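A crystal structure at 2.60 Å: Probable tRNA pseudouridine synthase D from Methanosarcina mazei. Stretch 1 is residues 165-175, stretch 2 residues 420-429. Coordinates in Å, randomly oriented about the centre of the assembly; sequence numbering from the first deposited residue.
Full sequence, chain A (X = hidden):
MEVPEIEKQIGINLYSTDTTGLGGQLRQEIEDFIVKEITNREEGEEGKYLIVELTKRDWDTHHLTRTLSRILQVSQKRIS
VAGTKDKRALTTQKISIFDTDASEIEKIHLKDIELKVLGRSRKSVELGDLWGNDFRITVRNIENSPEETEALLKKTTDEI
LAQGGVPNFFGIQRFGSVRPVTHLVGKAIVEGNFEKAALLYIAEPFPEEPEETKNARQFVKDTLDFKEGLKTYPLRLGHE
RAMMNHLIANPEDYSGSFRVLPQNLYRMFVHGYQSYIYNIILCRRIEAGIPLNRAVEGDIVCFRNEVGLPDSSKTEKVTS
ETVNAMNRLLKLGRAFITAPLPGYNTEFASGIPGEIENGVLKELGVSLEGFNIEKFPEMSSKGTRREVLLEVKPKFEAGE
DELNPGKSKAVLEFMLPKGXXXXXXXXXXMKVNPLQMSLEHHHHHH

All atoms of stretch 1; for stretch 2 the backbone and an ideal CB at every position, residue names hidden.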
# COMPACT_ATOMS: atom_id res chain seq x y z
N GLY A 165 -14.18 -10.49 -1.38
CA GLY A 165 -13.38 -9.46 -2.02
C GLY A 165 -12.03 -10.02 -2.41
O GLY A 165 -11.94 -11.15 -2.89
N VAL A 166 -10.98 -9.23 -2.21
CA VAL A 166 -9.63 -9.67 -2.54
C VAL A 166 -8.79 -9.69 -1.26
O VAL A 166 -9.07 -8.95 -0.33
CB VAL A 166 -9.00 -8.77 -3.66
CG1 VAL A 166 -10.01 -8.59 -4.78
CG2 VAL A 166 -8.57 -7.42 -3.11
N PRO A 167 -7.77 -10.56 -1.20
CA PRO A 167 -6.94 -10.61 0.01
C PRO A 167 -6.30 -9.29 0.35
O PRO A 167 -5.96 -8.52 -0.53
CB PRO A 167 -5.91 -11.70 -0.32
CG PRO A 167 -5.85 -11.69 -1.81
CD PRO A 167 -7.29 -11.51 -2.21
N ASN A 168 -6.16 -9.04 1.64
CA ASN A 168 -5.57 -7.80 2.08
C ASN A 168 -4.05 -7.87 2.15
O ASN A 168 -3.44 -7.52 3.16
CB ASN A 168 -6.12 -7.40 3.44
CG ASN A 168 -5.90 -5.93 3.73
OD1 ASN A 168 -6.55 -5.08 3.11
ND2 ASN A 168 -4.97 -5.62 4.65
N PHE A 169 -3.43 -8.33 1.05
CA PHE A 169 -1.97 -8.46 0.96
C PHE A 169 -1.23 -7.13 1.03
O PHE A 169 -1.77 -6.08 0.68
CB PHE A 169 -1.60 -9.14 -0.36
CG PHE A 169 -1.80 -10.64 -0.37
CD1 PHE A 169 -1.05 -11.47 0.46
CD2 PHE A 169 -2.70 -11.22 -1.26
CE1 PHE A 169 -1.20 -12.85 0.40
CE2 PHE A 169 -2.85 -12.61 -1.33
CZ PHE A 169 -2.10 -13.42 -0.50
N PHE A 170 0.03 -7.18 1.48
CA PHE A 170 0.86 -5.98 1.55
C PHE A 170 1.64 -5.84 0.24
O PHE A 170 2.60 -6.57 -0.01
CB PHE A 170 1.82 -6.04 2.75
CG PHE A 170 1.27 -5.41 4.02
CD1 PHE A 170 1.26 -4.02 4.18
CD2 PHE A 170 0.69 -6.20 5.01
CE1 PHE A 170 0.67 -3.44 5.30
CE2 PHE A 170 0.10 -5.62 6.14
CZ PHE A 170 0.09 -4.24 6.28
N GLY A 171 1.19 -4.91 -0.60
CA GLY A 171 1.80 -4.67 -1.90
C GLY A 171 3.31 -4.52 -1.94
O GLY A 171 3.93 -4.10 -0.97
N ILE A 172 3.89 -4.85 -3.09
CA ILE A 172 5.33 -4.76 -3.27
C ILE A 172 5.86 -3.34 -3.07
O ILE A 172 7.04 -3.14 -2.79
CB ILE A 172 5.75 -5.31 -4.68
CG1 ILE A 172 7.26 -5.19 -4.88
CG2 ILE A 172 5.02 -4.54 -5.77
CD1 ILE A 172 8.09 -5.99 -3.87
N GLN A 173 4.98 -2.34 -3.19
CA GLN A 173 5.40 -0.95 -3.00
C GLN A 173 5.47 -0.55 -1.54
O GLN A 173 6.16 0.41 -1.18
CB GLN A 173 4.45 -0.01 -3.74
CG GLN A 173 4.52 -0.17 -5.22
CD GLN A 173 3.60 0.79 -5.94
OE1 GLN A 173 2.38 0.73 -5.79
NE2 GLN A 173 4.19 1.70 -6.73
N ARG A 174 4.75 -1.29 -0.69
CA ARG A 174 4.69 -1.04 0.75
C ARG A 174 6.02 -1.40 1.43
O ARG A 174 6.31 -0.93 2.52
CB ARG A 174 3.57 -1.86 1.39
CG ARG A 174 2.16 -1.73 0.78
CD ARG A 174 1.44 -0.45 1.19
NE ARG A 174 2.03 0.73 0.56
CZ ARG A 174 1.92 1.04 -0.73
NH1 ARG A 174 1.24 0.26 -1.56
NH2 ARG A 174 2.51 2.14 -1.20
N PHE A 175 6.82 -2.24 0.78
CA PHE A 175 8.10 -2.66 1.36
C PHE A 175 9.25 -1.76 0.95
O PHE A 175 10.42 -2.07 1.20
CB PHE A 175 8.39 -4.10 0.95
CG PHE A 175 7.38 -5.08 1.46
CD1 PHE A 175 7.55 -5.70 2.69
CD2 PHE A 175 6.24 -5.36 0.72
CE1 PHE A 175 6.60 -6.58 3.18
CE2 PHE A 175 5.27 -6.24 1.20
CZ PHE A 175 5.45 -6.85 2.43
N UNK A 420 -6.36 2.06 1.40
CA UNK A 420 -6.24 0.88 0.55
C UNK A 420 -5.76 1.25 -0.85
O UNK A 420 -5.93 2.39 -1.28
CB UNK A 420 -7.58 0.15 0.47
N UNK A 421 -5.16 0.29 -1.55
CA UNK A 421 -4.60 0.49 -2.89
C UNK A 421 -5.26 -0.34 -4.00
O UNK A 421 -5.66 -1.48 -3.78
CB UNK A 421 -3.11 0.17 -2.86
N UNK A 422 -5.36 0.25 -5.19
CA UNK A 422 -5.97 -0.41 -6.35
C UNK A 422 -5.19 -1.62 -6.84
O UNK A 422 -5.77 -2.57 -7.37
CB UNK A 422 -6.11 0.59 -7.50
N UNK A 423 -3.87 -1.59 -6.69
CA UNK A 423 -3.06 -2.70 -7.13
C UNK A 423 -3.52 -3.98 -6.46
O UNK A 423 -3.44 -5.06 -7.04
CB UNK A 423 -1.58 -2.44 -6.84
N UNK A 424 -4.00 -3.85 -5.24
CA UNK A 424 -4.47 -4.99 -4.49
C UNK A 424 -5.69 -5.63 -5.16
O UNK A 424 -5.96 -6.82 -4.98
CB UNK A 424 -4.80 -4.57 -3.06
N UNK A 425 -6.43 -4.85 -5.93
CA UNK A 425 -7.60 -5.37 -6.59
C UNK A 425 -7.22 -5.90 -7.95
O UNK A 425 -7.70 -6.95 -8.38
CB UNK A 425 -8.69 -4.30 -6.71
N UNK A 426 -6.35 -5.16 -8.64
CA UNK A 426 -5.90 -5.51 -9.98
C UNK A 426 -5.14 -6.82 -10.07
O UNK A 426 -5.33 -7.58 -11.01
CB UNK A 426 -5.02 -4.39 -10.53
N UNK A 427 -4.27 -7.08 -9.09
CA UNK A 427 -3.49 -8.31 -9.08
C UNK A 427 -4.35 -9.57 -9.29
O UNK A 427 -3.95 -10.48 -10.01
CB UNK A 427 -2.73 -8.42 -7.76
N UNK A 428 -5.52 -9.65 -8.66
CA UNK A 428 -6.36 -10.83 -8.82
C UNK A 428 -6.99 -10.89 -10.22
O UNK A 428 -7.43 -11.95 -10.66
CB UNK A 428 -7.45 -10.84 -7.75
N UNK A 429 -7.03 -9.75 -10.90
CA UNK A 429 -7.59 -9.68 -12.25
C UNK A 429 -6.56 -9.84 -13.34
O UNK A 429 -6.87 -10.38 -14.40
CB UNK A 429 -8.32 -8.35 -12.44

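Position 420 has extended backbone angles, and its CA-to-CB bond points sideways. No atom of stretch 1 lies within 5.5 Å of the ideal CB. Stretch 1 sets no demand here, and many residues would do. The residue is S420, whose OG is hydrogen-bonded elsewhere in the structure.

Position 421 is also extended, and its CB points toward stretch 1. The ideal CB lies 4.5 Å from R174 NH1. The guanidinium there offers a flat, positively charged face. An acidic side chain could answer the charge, and an aromatic ring could answer the flat face as well. The residue is Y421. Its ring lies under the guanidinium of R174, with centres 3.6 Å apart and planes at 13°. R174 CZ stands 3.6 Å from the centroid of the Y421 ring, over the face, so the stack is also a cation-pi contact. The hydroxyl makes no direct hydrogen bond to the arginine: Y421 OH and R174 NH2 are 3.4 Å apart, but the angle is poor. Water 2 joins them instead, 2.7 Å from R174 NH2 and 3.0 Å from Y421 OH.

Position 422 is out of reach of stretch 1, which leaves the choice open. The residue is A422. Its O accepts backbone hydrogen bonds from the N atoms of 425 and 426.

Position 423 is helical and its CB points toward stretch 1. The ideal CB is 5.2 Å from Q173 OE1, an acceptor. A small or medium polar side chain would suit, directly or through water. The residue is T423, with chi1 p. Water 1 bridges the gap, 2.8 Å from T423 OG1 and 2.7 Å from Q173 OE1, to which it donates. It also makes a weak bond to R174 NH1.

Position 424 points toward stretch 1 too. Its ideal CB is 4.7 Å from V166 CG2, 4.8 Å from P167 O and 5.0 Å from F169 O. This mixed surface suits a compact side chain, such as Val, Thr, Ser or Ala. The residue is T424. Its CG2 lies 3.6 Å from V166 CG2 and 3.3 Å from P167 O. Its OG1 is 4.1 Å from F169 O, with no hydrogen bond.

Position 425 points sideways, with V166 CG2 4.8 Å from the ideal CB. An aliphatic residue fits. The residue is V425, whose CG2 meets V166 CG2 at 4.3 Å.

Position 426 points away, so stretch 1 does not restrict it. The residue is L426.

Position 427 points toward stretch 1, but no atom there is within 5.5 Å of the ideal CB. A long side chain could reach the F169 ring. The residue is R427, whose NH2 comes 3.6 Å from F169 CE2, obliquely.

Position 428 has V166 CG1 4.5 Å from its ideal CB. Aliphatic carbon is favoured near the backbone. The residue is E428. Its CG lies 4.0 Å from V166 CB, and its OE1 forms a salt bridge with R427 NH2 at 3.4 Å.

Position 429 points sideways and is little constrained. The residue is Y429, whose OH bonds elsewhere in the structure.

Stretch 2 420-429: SYATTVLREY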
# COMPACT_ATOMS: atom_id res chain seq x y z
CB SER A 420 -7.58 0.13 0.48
OG SER A 420 -8.63 0.97 0.04
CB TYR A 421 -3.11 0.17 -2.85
CG TYR A 421 -2.33 1.08 -1.94
CD1 TYR A 421 -1.94 2.36 -2.36
CD2 TYR A 421 -1.96 0.66 -0.65
CE1 TYR A 421 -1.19 3.19 -1.53
CE2 TYR A 421 -1.22 1.48 0.18
CZ TYR A 421 -0.82 2.75 -0.26
OH TYR A 421 -0.02 3.54 0.54
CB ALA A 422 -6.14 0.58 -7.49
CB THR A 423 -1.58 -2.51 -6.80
OG1 THR A 423 -1.45 -2.12 -5.43
CG2 THR A 423 -0.98 -1.45 -7.71
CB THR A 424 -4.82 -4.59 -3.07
OG1 THR A 424 -3.62 -4.16 -2.41
CG2 THR A 424 -5.43 -5.76 -2.33
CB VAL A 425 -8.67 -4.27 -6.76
CG1 VAL A 425 -9.84 -4.81 -7.57
CG2 VAL A 425 -9.14 -3.78 -5.40
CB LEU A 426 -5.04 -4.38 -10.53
CG LEU A 426 -5.80 -3.09 -10.82
CD1 LEU A 426 -4.80 -2.06 -11.33
CD2 LEU A 426 -6.89 -3.32 -11.85
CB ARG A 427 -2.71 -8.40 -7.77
CG ARG A 427 -1.63 -9.46 -7.77
CD ARG A 427 -0.91 -9.53 -6.42
NE ARG A 427 -1.49 -10.55 -5.56
CZ ARG A 427 -1.11 -11.83 -5.56
NH1 ARG A 427 -0.15 -12.25 -6.36
NH2 ARG A 427 -1.72 -12.69 -4.76
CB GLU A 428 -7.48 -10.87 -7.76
CG GLU A 428 -6.98 -10.93 -6.31
CD GLU A 428 -6.14 -12.17 -5.99
OE1 GLU A 428 -5.03 -11.99 -5.43
OE2 GLU A 428 -6.58 -13.31 -6.30
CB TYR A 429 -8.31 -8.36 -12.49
CG TYR A 429 -9.70 -8.33 -11.94
CD1 TYR A 429 -9.92 -8.05 -10.60
CD2 TYR A 429 -10.80 -8.60 -12.76
CE1 TYR A 429 -11.20 -8.03 -10.09
CE2 TYR A 429 -12.09 -8.59 -12.24
CZ TYR A 429 -12.28 -8.30 -10.91
OH TYR A 429 -13.54 -8.29 -10.36
O HOH W 1 -0.08 0.25 -4.75
O HOH W 2 2.95 3.93 0.75
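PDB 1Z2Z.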